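Local coordinates for restriction endonuclease (Mycobacterium sp., PDB 4F0P) that cleaves DNA as a modification-dependent endonuclease, recognising 5-methylcytosine and cutting at a fixed distance from it, at the interface of chains A and B and the interface of chains A and C. Numbering follows the deposited sequence. Chains: chain A/B/C, Restriction endonuclease.

Contact 1: the interface of chains A and B. Residues chain A 264-266; chain B 100-101, 192-193.
A:Leu264 of the short strand 263-264 lines up with B:Gln192, near the end of strand 175-194, to form a parallel beta bridge between two copies of this modification-dependent endonuclease. The evidence for the pairing is the backbone bond from B:Arg193 N to A:Leu264 O, 3.0 Å long and nearly straight at 161°. B:Gln192 contributes to the bridge chiefly through its backbone, with 5 Å² buried. The same carbonyl meets the edge of the B:Trp101 ring, whose plane contains the A:Leu264 carbonyl carbon, so the indole presents its CE3-CZ3 rim rather than a face. On chain B itself, the side-chain amide NE2 of B:Gln192 lies over one face of that indole, offset toward the rim, and this should help to fix its tilt.

The closely packed part centres on A:Leu264 and A:Ala265; the leucine has 61 Å² of its surface hidden. Its CG points away from the carbonyl carbon (chi1 -55°), and the side chain runs alongside that of B:Trp101 in the opposite sense. This places A:Leu264 CD1 3.9 Å from B:Trp101 CB, while CB of the leucine rests 4.0 Å from B:Pro100 CB. The proline continues onto the next residue, its ring CG lying 3.9 Å from A:Ala265 CA. On the other flank A:Ala265 CB touches B:Arg193 CB at 3.6 Å. A bend at chi3 (-58°) turns the arginine so that its NE also lies beside this methyl group, 3.9 Å from A:Ala265 CB.

Contact is looser toward A:Ser266, where 12 Å² is hidden and the backbone N of A:Ser266 stays 3.8 Å from B:Pro100 CG.

Contact 2: the interface of chains A and C. Residues chain A 247, 251, 254-255, 258; chain C 306, 321, 440.
NH2 of the A:Arg247 guanidinium meets the C:Glu321 carboxylate in a salt bridge, with a hydrogen bond of 2.6 Å to OE2. OE2 receives it through its syn lone pair, on the side of the other carboxylate oxygen. A second, weak bond from A:Arg247 NH2 to C:Glu321 OE1 measures 3.2 Å, so one nitrogen straddles both oxygens. The carboxylate stands at the guanidinium edge with the two planes 90° apart, which differs from the flat, two-nitrogen pairing often seen between these groups. Both side chains reach this meeting point extended and from opposite directions; in the arginine CG is turned away from the backbone N (chi1 178°).

C:Arg306 approaches the same carboxylate from its own chain. C:Arg306 NH2 makes a salt bridge of 3.5 Å to C:Glu321 OE1, while OE2 of that glutamate lies over the guanidinium face, toward the rim. Two arginines from different chains thus probably stabilise the negative charge of one glutamate. The backbone of A:Gly258 packs against the glutamate stem, its CA 3.8 Å from C:Glu321 CB.

A second shell on chain A orients A:Arg247. A:Arg247 NE gives a straight bond (175° at the hydrogen) of 3.3 Å to the side-chain oxygen A:Gln251 OE1. The oxygen lies in the guanidinium plane, but the donor sits above the amide carbonyl plane. A:Ala255 O lies over the centre of one guanidinium face. The other end of the amide faces C:Glu440, where A:Gln251 NE2 makes a weak bond of 3.4 Å to C:Glu440 OE2.

This polar cluster ties helix 243-251 of one copy directly to strand 319-324 of another, with C:Glu440 a weaker outer contact; helix 298-315 joins indirectly through C:Arg306, which braces C:Glu321. The two-fold repeats the cluster with chains exchanged, probably helping to hold the two copies together.

Contact 1: the interface of chains A and B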
ATOM      1  N   LEU A 264     -12.248   8.061 -18.051  1.00 42.16           N
ATOM      2  CA  LEU A 264     -11.085   7.328 -18.528  1.00 39.74           C
ATOM      3  C   LEU A 264     -10.186   8.266 -19.316  1.00 44.23           C
ATOM      4  O   LEU A 264     -10.467   8.585 -20.469  1.00 43.42           O
ATOM      5  CB  LEU A 264     -11.517   6.152 -19.400  1.00 34.22           C
ATOM      6  CG  LEU A 264     -12.510   5.192 -18.743  1.00 46.61           C
ATOM      7  CD1 LEU A 264     -12.892   4.072 -19.694  1.00 31.86           C
ATOM      8  CD2 LEU A 264     -11.929   4.634 -17.455  1.00 49.99           C
ATOM      9  N   ALA A 265      -9.111   8.717 -18.680  1.00 42.26           N
ATOM     10  CA  ALA A 265      -8.195   9.658 -19.307  1.00 35.77           C
ATOM     11  C   ALA A 265      -6.749   9.300 -19.002  1.00 54.59           C
ATOM     12  O   ALA A 265      -6.461   8.611 -18.022  1.00 62.64           O
ATOM     13  CB  ALA A 265      -8.496  11.074 -18.845  1.00 42.69           C
ATOM     14  N   SER A 266      -5.844   9.771 -19.854  1.00 56.25           N
ATOM     15  CA  SER A 266      -4.416   9.547 -19.671  1.00 53.42           C
ATOM     16  C   SER A 266      -3.915  10.161 -18.368  1.00 53.75           C
ATOM     17  O   SER A 266      -4.094  11.354 -18.123  1.00 36.88           O
ATOM     18  CB  SER A 266      -3.635  10.129 -20.849  1.00 58.83           C
ATOM     19  OG  SER A 266      -2.285  10.370 -20.495  1.00 59.14           O
TER
ATOM     20  N   PRO B 100      -6.497   4.144 -21.156  1.00 75.75           N
ATOM     21  CA  PRO B 100      -7.287   3.731 -19.992  1.00 83.97           C
ATOM     22  C   PRO B 100      -8.511   2.972 -20.481  1.00 71.93           C
ATOM     23  O   PRO B 100      -9.132   2.227 -19.723  1.00 57.57           O
ATOM     24  CB  PRO B 100      -7.712   5.063 -19.362  1.00 63.65           C
ATOM     25  CG  PRO B 100      -6.768   6.082 -19.931  1.00 63.41           C
ATOM     26  CD  PRO B 100      -6.456   5.606 -21.308  1.00 60.60           C
ATOM     27  N   TRP B 101      -8.839   3.168 -21.755  1.00 79.67           N
ATOM     28  CA  TRP B 101      -9.980   2.517 -22.383  1.00 83.97           C
ATOM     29  C   TRP B 101      -9.544   1.500 -23.438  1.00 80.17           C
ATOM     30  O   TRP B 101     -10.213   1.324 -24.458  1.00 75.56           O
ATOM     31  CB  TRP B 101     -10.912   3.559 -23.011  1.00 78.21           C
ATOM     32  CG  TRP B 101     -10.260   4.414 -24.065  1.00 80.30           C
ATOM     33  CD1 TRP B 101     -10.114   4.117 -25.390  1.00 84.00           C
ATOM     34  CD2 TRP B 101      -9.676   5.711 -23.881  1.00 76.98           C
ATOM     35  NE1 TRP B 101      -9.472   5.142 -26.039  1.00 67.73           N
ATOM     36  CE2 TRP B 101      -9.194   6.133 -25.136  1.00 81.55           C
ATOM     37  CE3 TRP B 101      -9.514   6.553 -22.777  1.00 66.57           C
ATOM     38  CZ2 TRP B 101      -8.560   7.361 -25.317  1.00105.27           C
ATOM     39  CZ3 TRP B 101      -8.883   7.771 -22.960  1.00 75.41           C
ATOM     40  CH2 TRP B 101      -8.415   8.163 -24.218  1.00 95.55           C
ATOM     41  N   GLN B 192     -14.663   8.893 -21.891  1.00 34.77           N
ATOM     42  CA  GLN B 192     -13.263   8.854 -22.277  1.00 41.47           C
ATOM     43  C   GLN B 192     -12.830  10.245 -22.704  1.00 36.70           C
ATOM     44  O   GLN B 192     -13.584  10.956 -23.358  1.00 36.71           O
ATOM     45  CB  GLN B 192     -13.062   7.864 -23.422  1.00 41.97           C
ATOM     46  CG  GLN B 192     -13.698   6.506 -23.172  1.00 53.01           C
ATOM     47  CD  GLN B 192     -13.625   5.596 -24.381  1.00 61.12           C
ATOM     48  OE1 GLN B 192     -14.245   4.533 -24.410  1.00 62.47           O
ATOM     49  NE2 GLN B 192     -12.862   6.007 -25.387  1.00 57.58           N
ATOM     50  N   ARG B 193     -11.620  10.642 -22.332  1.00 43.82           N
ATOM     51  CA  ARG B 193     -11.129  11.960 -22.707  1.00 47.30           C
ATOM     52  C   ARG B 193     -10.269  11.897 -23.963  1.00 63.38           C
ATOM     53  O   ARG B 193      -9.220  11.253 -23.976  1.00 63.08           O
ATOM     54  CB  ARG B 193     -10.345  12.597 -21.559  1.00 49.58           C
ATOM     55  CG  ARG B 193      -9.861  14.007 -21.859  1.00 54.04           C
ATOM     56  CD  ARG B 193      -9.146  14.619 -20.666  1.00 72.79           C
ATOM     57  NE  ARG B 193      -9.991  14.653 -19.474  1.00 75.21           N
ATOM     58  CZ  ARG B 193     -10.918  15.576 -19.242  1.00 70.95           C
ATOM     59  NH1 ARG B 193     -11.133  16.542 -20.125  1.00 62.63           N
ATOM     60  NH2 ARG B 193     -11.639  15.530 -18.130  1.00 73.10           N
TER

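Contact 2: the interface of chains A and C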
ATOM      1  N   ARG A 247     -29.600   6.309  -5.742  1.00 34.57           N
ATOM      2  CA  ARG A 247     -28.880   5.285  -5.001  1.00 28.61           C
ATOM      3  C   ARG A 247     -28.317   5.865  -3.713  1.00 28.93           C
ATOM      4  O   ARG A 247     -28.386   5.231  -2.664  1.00 29.30           O
ATOM      5  CB  ARG A 247     -27.747   4.696  -5.841  1.00 18.74           C
ATOM      6  CG  ARG A 247     -26.925   3.660  -5.095  1.00 16.29           C
ATOM      7  CD  ARG A 247     -25.701   3.225  -5.878  1.00 24.16           C
ATOM      8  NE  ARG A 247     -24.818   2.400  -5.058  1.00 47.55           N
ATOM      9  CZ  ARG A 247     -23.647   1.918  -5.464  1.00 46.09           C
ATOM     10  NH1 ARG A 247     -23.207   2.175  -6.688  1.00 37.56           N
ATOM     11  NH2 ARG A 247     -22.916   1.176  -4.643  1.00 37.85           N
ATOM     12  N   GLN A 251     -29.182   4.506  -0.012  1.00 42.58           N
ATOM     13  CA  GLN A 251     -28.148   3.833   0.773  1.00 42.52           C
ATOM     14  C   GLN A 251     -27.396   4.752   1.733  1.00 30.31           C
ATOM     15  O   GLN A 251     -27.026   4.340   2.831  1.00 43.34           O
ATOM     16  CB  GLN A 251     -27.156   3.122  -0.152  1.00 50.38           C
ATOM     17  CG  GLN A 251     -27.761   1.967  -0.933  1.00 65.60           C
ATOM     18  CD  GLN A 251     -26.742   1.260  -1.802  1.00 52.18           C
ATOM     19  OE1 GLN A 251     -25.621   1.737  -1.974  1.00 42.99           O
ATOM     20  NE2 GLN A 251     -27.128   0.116  -2.356  1.00 66.70           N
ATOM     21  N   LEU A 254     -22.889   4.764   2.048  1.00 33.78           N
ATOM     22  CA  LEU A 254     -22.423   3.498   1.491  1.00 33.87           C
ATOM     23  C   LEU A 254     -22.397   3.518  -0.037  1.00 51.24           C
ATOM     24  O   LEU A 254     -21.810   2.637  -0.667  1.00 68.89           O
ATOM     25  CB  LEU A 254     -23.298   2.344   1.987  1.00 47.90           C
ATOM     26  CG  LEU A 254     -23.589   2.300   3.491  1.00 50.43           C
ATOM     27  CD1 LEU A 254     -24.328   1.021   3.863  1.00 29.40           C
ATOM     28  CD2 LEU A 254     -22.311   2.448   4.311  1.00 46.60           C
ATOM     29  N   ALA A 255     -23.028   4.529  -0.625  1.00 35.89           N
ATOM     30  CA  ALA A 255     -23.113   4.639  -2.076  1.00 28.99           C
ATOM     31  C   ALA A 255     -21.943   5.421  -2.674  1.00 37.16           C
ATOM     32  O   ALA A 255     -21.541   5.174  -3.811  1.00 39.49           O
ATOM     33  CB  ALA A 255     -24.436   5.275  -2.477  1.00 27.18           C
ATOM     34  N   GLY A 258     -18.929   4.189  -4.895  1.00 36.29           N
ATOM     35  CA  GLY A 258     -19.286   3.592  -6.168  1.00 38.35           C
ATOM     36  C   GLY A 258     -20.077   4.483  -7.109  1.00 42.47           C
ATOM     37  O   GLY A 258     -20.477   4.043  -8.187  1.00 42.09           O
TER
ATOM     38  N   ARG C 306     -18.674  -3.363   2.150  1.00 39.61           N
ATOM     39  CA  ARG C 306     -19.156  -2.104   2.722  1.00 38.06           C
ATOM     40  C   ARG C 306     -18.417  -1.716   4.011  1.00 29.98           C
ATOM     41  O   ARG C 306     -17.982  -0.568   4.174  1.00 26.24           O
ATOM     42  CB  ARG C 306     -20.664  -2.178   2.976  1.00 32.24           C
ATOM     43  CG  ARG C 306     -21.492  -2.455   1.727  1.00 32.36           C
ATOM     44  CD  ARG C 306     -21.336  -1.343   0.701  1.00 39.27           C
ATOM     45  NE  ARG C 306     -22.221  -1.524  -0.447  1.00 54.07           N
ATOM     46  CZ  ARG C 306     -21.838  -2.033  -1.614  1.00 60.11           C
ATOM     47  NH1 ARG C 306     -20.580  -2.414  -1.795  1.00 44.99           N
ATOM     48  NH2 ARG C 306     -22.714  -2.158  -2.603  1.00 57.80           N
ATOM     49  N   GLU C 321     -15.349   1.761  -4.431  1.00 54.65           N
ATOM     50  CA  GLU C 321     -16.078   0.500  -4.506  1.00 36.86           C
ATOM     51  C   GLU C 321     -15.807  -0.226  -5.816  1.00 41.87           C
ATOM     52  O   GLU C 321     -16.091   0.295  -6.897  1.00 51.59           O
ATOM     53  CB  GLU C 321     -17.580   0.738  -4.358  1.00 56.03           C
ATOM     54  CG  GLU C 321     -18.424  -0.488  -4.657  1.00 48.77           C
ATOM     55  CD  GLU C 321     -19.900  -0.165  -4.768  1.00 59.15           C
ATOM     56  OE1 GLU C 321     -20.676  -1.059  -5.167  1.00 70.98           O
ATOM     57  OE2 GLU C 321     -20.285   0.982  -4.457  1.00 61.36           O
ATOM     58  N   GLU C 440     -28.817  -7.246  -3.231  1.00 72.32           N
ATOM     59  CA  GLU C 440     -27.910  -6.549  -4.143  1.00 64.84           C
ATOM     60  C   GLU C 440     -26.562  -7.244  -4.337  1.00 75.90           C
ATOM     61  O   GLU C 440     -25.647  -6.669  -4.928  1.00 74.56           O
ATOM     62  CB  GLU C 440     -27.683  -5.109  -3.672  1.00 72.19           C
ATOM     63  CG  GLU C 440     -28.947  -4.262  -3.594  1.00 82.78           C
ATOM     64  CD  GLU C 440     -28.691  -2.882  -3.009  1.00 88.42           C
ATOM     65  OE1 GLU C 440     -27.525  -2.582  -2.673  1.00 71.12           O
ATOM     66  OE2 GLU C 440     -29.658  -2.099  -2.885  1.00 72.93           O
TER

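Contact 1 and contact 2 share chain A, and the centres of their C-alpha atoms lie about 24 Å apart. Along that chain, helices 243-251 and 256-259 supply contact 2, and strand 263-264 follows almost directly to supply contact 1. One short stretch therefore faces chain C and chain B in turn. The symmetry differs: the A-C interface is two-fold, whereas the A-B interface is not an exact two-fold. Contact 2 relies on charged side chains, contact 1 on strand pairing and apolar packing. Together they link three of the four copies in the deposited assembly, consistent with a tetrameric endonuclease.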